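Local coordinates for protein NDP-rhamnosyltransferase (Saccharopolyspora spinosa, PDB 3TSA) that is a glycosyltransferase of the two-domain GT-B class, related to the erythromycin biosynthesis protein CIII family, at residues C123-I126 and G127-L130; L282-R285 and T286-L289. One frame throughout, in Å; residues are numbered along the deposited sequence.

Interaction 1. Residues C123-I126 and G127-L130; sequences CALI and GRVL
Val129 and Leu130 reach back to the carbonyls of Leu125 and Ile126, one helical turn earlier, and these contacts are the tight part of the interaction. Val129 N lies 3.1 Å from Leu125 O with an N-H...O angle of 170°, and Leu130 N lies 2.8 Å from Ile126 O in a bond nearly as straight. Aliphatic groups close in on the same two oxygens: Val129 CG2 comes within 3.7 Å of Leu125 O, because its CG2 branch stands beside the backbone N, while Leu130 CB sits 3.4 Å from Ile126 O. Towards the loop the bonding becomes less regular. Gly127 N donates to Ala124 O over 2.9 Å, but the angle falls to 137° and the donor stands above the carbonyl plane. Just before it, Ala124 is the centre of an inverse gamma turn, marked by a weak 2.9 Å bond from Leu125 N to Cys123 O. This turn leads the chain from strand 117-121 into helix 125-133, the crossover helix of a beta-alpha-beta unit that continues to strand 138-141 in the parallel sheet of the N-terminal Rossmann-like domain. The buried flanks of the helix are sandwiched by helical neighbours: Leu125 and Val129 meet Leu160 of helix 151-166, and Ile126 and Leu130 meet Tyr106 of helix 82-113. The looser flank belongs to Arg128, which is partly exposed. Its amide makes a weak bond to Leu125 O, and its aliphatic chain merely grazes Leu125, with Arg128 CD 4.5 Å from Leu125 CD2. A bend at chi3 (71°) then turns the guanidinium group out of line with the preceding methylenes, and its NH2 donates to the carbonyl oxygen of Pro173.

Interaction 2. Residues L282-R285 and T286-L289; sequences LFLR and TCEL
Thr286 bonds twice to Phe283 O, through its hydroxyl and through its amide. The hydroxyl makes the shorter bond, with OG1 2.8 Å from Phe283 O and in the carbonyl plane; Thr286 N lies 3.0 Å from Phe283 O and approaches from above that plane. A chi1 of 67° puts OG1 between the backbone N and the carbonyl carbon, within reach of the oxygen three residues back. One residue further on, Cys287 N donates to Leu284 O over 2.8 Å, again from above the carbonyl plane. The two backbone bonds, with the torsions of residues 284 to 286, define overlapping type I beta turns. They bring the sulfur of Cys287 against two apolar side chains. Its SG lies 5.3 Å from the centroid of the Phe283 ring and 84° off the ring normal, which makes this an edge-on sulfur-aromatic contact, nearest at Phe283 CD1 (4.1 Å from Cys287 SG). Leu284 CD1 touches the same sulfur at 3.9 Å. In the next shell, Arg220 NH1 hydrogen-bonds Thr286 OG1, which helps fix the hydroxyl, and the ring of Trp211 meets that of Phe283 with their planes inclined. Arg285 points elsewhere, to a salt bridge with Glu31 of the second subunit. The turns lead the chain into strand 289-292. Phe283, Leu284 and Cys287 all rest on Cys222 of the neighbouring strand 219-224, while Leu284 also packs on Thr301 and Ala302 of helix 296-304.

In the fold
Interactions 1 and 2 lie on opposite sides of the chain's centre, with centres 37 Å apart and nearest atoms about 24 Å apart. Each adjoins the parallel beta-sheet of its own half of the protein, N-terminal for interaction 1 and C-terminal for interaction 2: 123-130 follows strand 117-121 and enters crossover helix 125-133, whereas 282-289 runs up to the start of strand 289-292. Both are largely buried. Interaction 1 relies on regular helical backbone bonds and aliphatic flanks, with one arginine at its more open edge. Interaction 2 adds a side-chain hydroxyl and a cysteine sulfur to overlapping beta turns, and it alone reaches the second subunit, where exposed Arg285 bridges to Glu31 and Leu282 packs on Thr50.

Interaction 1. Residues C123-I126 and G127-L130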
loop_
_atom_site.group_PDB
_atom_site.type_symbol
_atom_site.label_atom_id
_atom_site.label_comp_id
_atom_site.label_asym_id
_atom_site.label_seq_id
_atom_site.Cartn_x
_atom_site.Cartn_y
_atom_site.Cartn_z
ATOM N N CYS A 123 -6.672 6.294 -20.935
ATOM C CA CYS A 123 -7.707 5.596 -21.714
ATOM C C CYS A 123 -9.068 5.407 -21.033
ATOM O O CYS A 123 -10.031 5.015 -21.709
ATOM C CB CYS A 123 -7.228 4.235 -22.040
ATOM S SG CYS A 123 -5.832 4.286 -23.246
ATOM N N ALA A 124 -9.187 5.737 -19.738
ATOM C CA ALA A 124 -10.464 5.519 -19.071
ATOM C C ALA A 124 -11.391 6.706 -19.331
ATOM O O ALA A 124 -11.540 7.615 -18.509
ATOM C CB ALA A 124 -10.242 5.265 -17.570
ATOM N N LEU A 125 -11.992 6.722 -20.536
ATOM C CA LEU A 125 -12.804 7.812 -20.963
ATOM C C LEU A 125 -13.939 8.152 -20.039
ATOM O O LEU A 125 -14.299 9.319 -19.986
ATOM C CB LEU A 125 -13.358 7.551 -22.374
ATOM C CG LEU A 125 -12.279 7.312 -23.452
ATOM C CD1 LEU A 125 -12.963 6.874 -24.763
ATOM C CD2 LEU A 125 -11.518 8.601 -23.553
ATOM N N ILE A 126 -14.497 7.165 -19.334
ATOM C CA ILE A 126 -15.516 7.493 -18.321
ATOM C C ILE A 126 -15.070 8.599 -17.368
ATOM O O ILE A 126 -15.879 9.463 -16.977
ATOM C CB ILE A 126 -15.931 6.242 -17.523
ATOM C CG1 ILE A 126 -16.984 6.616 -16.432
ATOM C CG2 ILE A 126 -14.740 5.629 -16.813
ATOM C CD1 ILE A 126 -18.236 7.215 -16.971
ATOM N N GLY A 127 -13.802 8.575 -16.907
ATOM C CA GLY A 127 -13.376 9.647 -15.996
ATOM C C GLY A 127 -13.448 11.070 -16.543
ATOM O O GLY A 127 -13.761 12.037 -15.848
ATOM N N ARG A 128 -13.168 11.200 -17.825
ATOM C CA ARG A 128 -13.300 12.464 -18.505
ATOM C C ARG A 128 -14.796 12.911 -18.647
ATOM O O ARG A 128 -15.104 14.108 -18.446
ATOM C CB ARG A 128 -12.627 12.427 -19.862
ATOM C CG ARG A 128 -11.104 12.249 -19.721
ATOM C CD ARG A 128 -10.435 12.141 -21.080
ATOM N NE ARG A 128 -10.490 13.451 -21.711
ATOM C CZ ARG A 128 -10.070 13.701 -22.956
ATOM N NH1 ARG A 128 -9.539 12.721 -23.686
ATOM N NH2 ARG A 128 -10.164 14.955 -23.458
ATOM N N VAL A 129 -15.667 11.973 -19.026
ATOM C CA VAL A 129 -17.122 12.222 -19.060
ATOM C C VAL A 129 -17.552 12.664 -17.661
ATOM O O VAL A 129 -18.218 13.692 -17.507
ATOM C CB VAL A 129 -17.901 11.017 -19.595
ATOM C CG1 VAL A 129 -19.447 11.244 -19.442
ATOM C CG2 VAL A 129 -17.520 10.768 -21.112
ATOM N N LEU A 130 -17.183 11.885 -16.636
ATOM C CA LEU A 130 -17.602 12.187 -15.269
ATOM C C LEU A 130 -17.131 13.589 -14.856
ATOM O O LEU A 130 -17.891 14.378 -14.310
ATOM C CB LEU A 130 -17.043 11.136 -14.310
ATOM C CG LEU A 130 -17.561 11.092 -12.873
ATOM C CD1 LEU A 130 -19.026 10.830 -12.956
ATOM C CD2 LEU A 130 -16.821 9.967 -12.055
#

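Interaction 2. Residues L282-R285 and T286-L289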
loop_
_atom_site.group_PDB
_atom_site.type_symbol
_atom_site.label_atom_id
_atom_site.label_comp_id
_atom_site.label_asym_id
_atom_site.label_seq_id
_atom_site.Cartn_x
_atom_site.Cartn_y
_atom_site.Cartn_z
ATOM N N LEU A 282 12.821 -6.538 -6.333
ATOM C CA LEU A 282 13.564 -7.157 -5.233
ATOM C C LEU A 282 14.856 -7.850 -5.696
ATOM O O LEU A 282 15.810 -7.974 -4.908
ATOM C CB LEU A 282 12.646 -8.141 -4.492
ATOM C CG LEU A 282 11.434 -7.477 -3.820
ATOM C CD1 LEU A 282 10.509 -8.495 -3.138
ATOM C CD2 LEU A 282 11.986 -6.418 -2.800
ATOM N N PHE A 283 14.942 -8.250 -6.962
ATOM C CA PHE A 283 16.123 -8.997 -7.428
ATOM C C PHE A 283 16.672 -8.531 -8.767
ATOM O O PHE A 283 17.729 -8.987 -9.231
ATOM C CB PHE A 283 15.796 -10.480 -7.538
ATOM C CG PHE A 283 14.767 -10.797 -8.607
ATOM C CD1 PHE A 283 15.143 -10.995 -9.921
ATOM C CD2 PHE A 283 13.438 -10.952 -8.262
ATOM C CE1 PHE A 283 14.182 -11.343 -10.894
ATOM C CE2 PHE A 283 12.484 -11.256 -9.199
ATOM C CZ PHE A 283 12.860 -11.432 -10.548
ATOM N N LEU A 284 15.964 -7.630 -9.428
ATOM C CA LEU A 284 16.381 -7.286 -10.757
ATOM C C LEU A 284 17.792 -6.668 -10.860
ATOM O O LEU A 284 18.476 -6.824 -11.891
ATOM C CB LEU A 284 15.302 -6.435 -11.437
ATOM C CG LEU A 284 15.244 -6.546 -12.944
ATOM C CD1 LEU A 284 15.097 -7.977 -13.597
ATOM C CD2 LEU A 284 14.143 -5.625 -13.469
ATOM N N ARG A 285 18.268 -5.971 -9.828
ATOM C CA ARG A 285 19.623 -5.435 -9.896
ATOM C C ARG A 285 20.715 -6.507 -10.107
ATOM O O ARG A 285 21.847 -6.201 -10.542
ATOM C CB ARG A 285 19.892 -4.654 -8.612
ATOM C CG ARG A 285 19.113 -3.391 -8.578
ATOM C CD ARG A 285 19.326 -2.789 -7.137
ATOM N NE ARG A 285 18.505 -1.583 -6.860
ATOM C CZ ARG A 285 17.195 -1.572 -6.552
ATOM N NH1 ARG A 285 16.475 -2.689 -6.500
ATOM N NH2 ARG A 285 16.549 -0.398 -6.328
ATOM N N THR A 286 20.408 -7.762 -9.801
ATOM C CA THR A 286 21.385 -8.808 -10.020
ATOM C C THR A 286 21.262 -9.410 -11.421
ATOM O O THR A 286 21.899 -10.455 -11.695
ATOM C CB THR A 286 21.176 -10.010 -9.083
ATOM O OG1 THR A 286 19.951 -10.665 -9.404
ATOM C CG2 THR A 286 21.118 -9.543 -7.617
ATOM N N CYS A 287 20.469 -8.800 -12.287
ATOM C CA CYS A 287 20.276 -9.398 -13.672
ATOM C C CYS A 287 20.950 -8.549 -14.711
ATOM O O CYS A 287 21.011 -7.279 -14.545
ATOM C CB CYS A 287 18.806 -9.431 -14.007
ATOM S SG CYS A 287 17.870 -10.600 -12.962
ATOM N N GLU A 288 21.444 -9.177 -15.809
ATOM C CA GLU A 288 22.126 -8.331 -16.792
ATOM C C GLU A 288 21.194 -8.021 -17.997
ATOM O O GLU A 288 21.571 -7.229 -18.845
ATOM C CB GLU A 288 23.358 -9.090 -17.356
ATOM C CG GLU A 288 24.497 -9.122 -16.327
ATOM C CD GLU A 288 25.679 -9.846 -16.928
ATOM O OE1 GLU A 288 26.271 -9.302 -17.869
ATOM O OE2 GLU A 288 25.933 -10.978 -16.549
ATOM N N LEU A 289 20.019 -8.644 -18.027
ATOM C CA LEU A 289 19.101 -8.468 -19.167
ATOM C C LEU A 289 17.692 -8.829 -18.706
ATOM O O LEU A 289 17.591 -9.745 -17.855
ATOM C CB LEU A 289 19.553 -9.357 -20.353
ATOM C CG LEU A 289 18.676 -9.439 -21.612
ATOM C CD1 LEU A 289 18.626 -8.090 -22.320
ATOM C CD2 LEU A 289 19.131 -10.562 -22.566
#